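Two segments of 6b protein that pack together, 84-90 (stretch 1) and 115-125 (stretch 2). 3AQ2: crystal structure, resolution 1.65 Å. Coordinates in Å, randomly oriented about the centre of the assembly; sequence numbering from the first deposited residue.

Stretch 1, residues 84-90: LPSNSPA
Stretch 2, residues 115-125: SCGQGGFVNYH

Stretch 1 leaves a strand at Leu84-Pro85 and runs on as loop; stretch 2 drops out of a helix at Cys116 and stays irregular until a 3-10 segment begins at Tyr124. The two stretches run antiparallel: CA atoms pair as Asn87 with Val122 (4.4 Å), Ser88 with Gly120 (4.6 Å) and Pro89 with Gly119 (4.8 Å).

Ser86 (phi/psi -73/151) anchors the contact. Its carbonyl O accepts from Val122 N at 2.9 Å, nearly linearly (173°), while its p rotamer brings OG to accept from Phe121 N, also at 2.9 Å. A short hydroxyl thus satisfies a loop amide beside the backbone bond. Asn87 (-133/20, chi1 p) follows: its CA lies 3.2 Å from Val122 O, a CA-H...O contact, and its ND2 donates to Tyr124 OH at 2.9 Å near the plane of the ring, Tyr124 being m. Ser88, with chi1 off the wells at -149°, accepts from Gly117 N through OG at 3.0 Å, capturing an amide just beyond the helix.

A water links the backbones, 2.9 Å from Asn87 O, 3.0 Å from Gly117 O and 2.9 Å from Tyr124 N, whose proton it accepts. Within stretch 2, His125 (m) donates from NE2 to Cys116 O at 2.8 Å, tying the first residue after the helix to the 3-10 segment.

Glycine permits the close approach. At Gly120 (-83/-178), an ideal CB would lie 2.7 Å from Ser88 N, a clash; at Gly117 (-85/-171), it would clash with Pro89 CD at 3.0 Å. Gly119 (123/-16) has backbone angles that themselves call for glycine. Pro85 supplies compact apolar surface: its CB meets Phe121 CD1 at 3.9 Å and its CG meets Val122 CG2 at 4.1 Å. Phe121 and Val122 are both t; the end of Phe121 leads away from stretch 1.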

# COMPACT_ATOMS: atom_id res chain seq x y z
N LEU A 84 6.61 -3.07 -3.72
CA LEU A 84 6.12 -2.54 -2.47
C LEU A 84 7.27 -2.59 -1.44
O LEU A 84 7.93 -3.62 -1.32
CB LEU A 84 4.94 -3.38 -2.00
CG LEU A 84 4.11 -2.79 -0.86
CD1 LEU A 84 3.30 -1.56 -1.32
CD2 LEU A 84 3.21 -3.85 -0.28
N PRO A 85 7.52 -1.47 -0.73
CA PRO A 85 8.60 -1.44 0.26
C PRO A 85 8.15 -1.91 1.64
O PRO A 85 6.96 -1.81 1.97
CB PRO A 85 8.94 0.05 0.36
CG PRO A 85 7.63 0.74 0.13
CD PRO A 85 6.83 -0.16 -0.83
N SER A 86 9.08 -2.42 2.43
CA SER A 86 8.84 -2.52 3.86
C SER A 86 8.91 -1.11 4.45
O SER A 86 9.62 -0.23 3.92
CB SER A 86 9.87 -3.42 4.54
OG SER A 86 11.17 -2.87 4.36
N ASN A 87 8.17 -0.90 5.53
CA ASN A 87 8.26 0.36 6.29
C ASN A 87 8.36 0.09 7.79
O ASN A 87 8.07 0.96 8.61
CB ASN A 87 7.09 1.30 5.96
CG ASN A 87 5.74 0.64 6.15
OD1 ASN A 87 5.65 -0.45 6.73
ND2 ASN A 87 4.68 1.30 5.66
N SER A 88 8.76 -1.13 8.13
CA SER A 88 8.91 -1.56 9.50
C SER A 88 9.91 -2.72 9.49
O SER A 88 10.11 -3.34 8.44
CB SER A 88 7.54 -2.01 10.03
OG SER A 88 7.41 -1.77 11.42
N PRO A 89 10.56 -3.01 10.64
CA PRO A 89 11.51 -4.14 10.64
C PRO A 89 10.84 -5.51 10.44
O PRO A 89 9.61 -5.59 10.39
CB PRO A 89 12.19 -4.03 12.02
CG PRO A 89 11.23 -3.31 12.87
CD PRO A 89 10.52 -2.33 11.94
N ALA A 90 11.64 -6.57 10.33
CA ALA A 90 11.12 -7.91 10.05
C ALA A 90 10.25 -7.94 8.78
O ALA A 90 9.22 -8.64 8.71
CB ALA A 90 10.36 -8.47 11.27
N SER A 115 3.24 3.72 14.71
CA SER A 115 2.73 2.47 14.12
C SER A 115 3.81 1.55 13.57
O SER A 115 3.59 0.33 13.45
CB SER A 115 1.74 2.79 12.99
OG SER A 115 0.61 3.51 13.46
N CYS A 116 4.95 2.12 13.22
CA CYS A 116 5.99 1.41 12.47
C CYS A 116 7.34 1.61 13.11
O CYS A 116 7.67 2.73 13.46
CB CYS A 116 6.06 1.99 11.06
SG CYS A 116 4.53 1.89 10.12
N GLY A 117 8.14 0.55 13.20
CA GLY A 117 9.50 0.66 13.73
C GLY A 117 10.52 1.08 12.69
O GLY A 117 10.17 1.47 11.56
N GLN A 118 11.79 1.01 13.08
CA GLN A 118 12.88 1.39 12.18
C GLN A 118 13.57 0.14 11.67
O GLN A 118 13.57 -0.91 12.34
CB GLN A 118 13.88 2.29 12.92
CG GLN A 118 13.24 3.52 13.56
CD GLN A 118 14.26 4.64 13.80
OE1 GLN A 118 15.16 4.84 13.00
NE2 GLN A 118 14.08 5.37 14.89
N GLY A 119 14.17 0.25 10.49
CA GLY A 119 14.92 -0.86 9.90
C GLY A 119 14.44 -1.26 8.52
O GLY A 119 15.15 -1.97 7.79
N GLY A 120 13.23 -0.84 8.15
CA GLY A 120 12.69 -1.17 6.84
C GLY A 120 13.21 -0.23 5.76
O GLY A 120 14.01 0.66 6.04
N PHE A 121 12.74 -0.44 4.53
CA PHE A 121 13.14 0.37 3.38
C PHE A 121 12.74 1.83 3.56
O PHE A 121 13.54 2.74 3.33
CB PHE A 121 12.50 -0.17 2.10
CG PHE A 121 13.08 0.41 0.83
CD1 PHE A 121 12.51 1.53 0.23
CD2 PHE A 121 14.20 -0.16 0.24
CE1 PHE A 121 13.04 2.07 -0.94
CE2 PHE A 121 14.74 0.38 -0.93
CZ PHE A 121 14.16 1.49 -1.53
N VAL A 122 11.49 2.02 3.96
CA VAL A 122 10.95 3.31 4.33
C VAL A 122 11.01 3.40 5.85
O VAL A 122 10.65 2.45 6.55
CB VAL A 122 9.48 3.43 3.85
CG1 VAL A 122 8.76 4.59 4.54
CG2 VAL A 122 9.46 3.62 2.34
N ASN A 123 11.47 4.53 6.36
CA ASN A 123 11.58 4.72 7.80
C ASN A 123 10.99 6.08 8.15
O ASN A 123 11.62 7.12 7.92
CB ASN A 123 13.05 4.60 8.22
CG ASN A 123 13.26 4.80 9.71
OD1 ASN A 123 12.35 5.21 10.44
ND2 ASN A 123 14.48 4.52 10.17
N TYR A 124 9.79 6.06 8.72
CA TYR A 124 9.04 7.30 8.97
C TYR A 124 9.65 8.16 10.07
O TYR A 124 9.27 9.32 10.23
CB TYR A 124 7.58 6.99 9.32
CG TYR A 124 6.85 6.25 8.22
CD1 TYR A 124 6.28 5.00 8.46
CD2 TYR A 124 6.72 6.81 6.94
CE1 TYR A 124 5.60 4.31 7.44
CE2 TYR A 124 6.04 6.12 5.93
CZ TYR A 124 5.48 4.87 6.19
OH TYR A 124 4.79 4.20 5.19
N HIS A 125 10.60 7.61 10.81
CA HIS A 125 11.20 8.31 11.94
C HIS A 125 12.10 9.47 11.53
O HIS A 125 12.44 10.31 12.36
CB HIS A 125 11.87 7.30 12.89
CG HIS A 125 10.87 6.37 13.52
ND1 HIS A 125 10.39 6.56 14.80
CD2 HIS A 125 10.20 5.31 13.02
CE1 HIS A 125 9.49 5.63 15.07
NE2 HIS A 125 9.35 4.86 14.00
O HOH W 1 8.95 3.44 9.73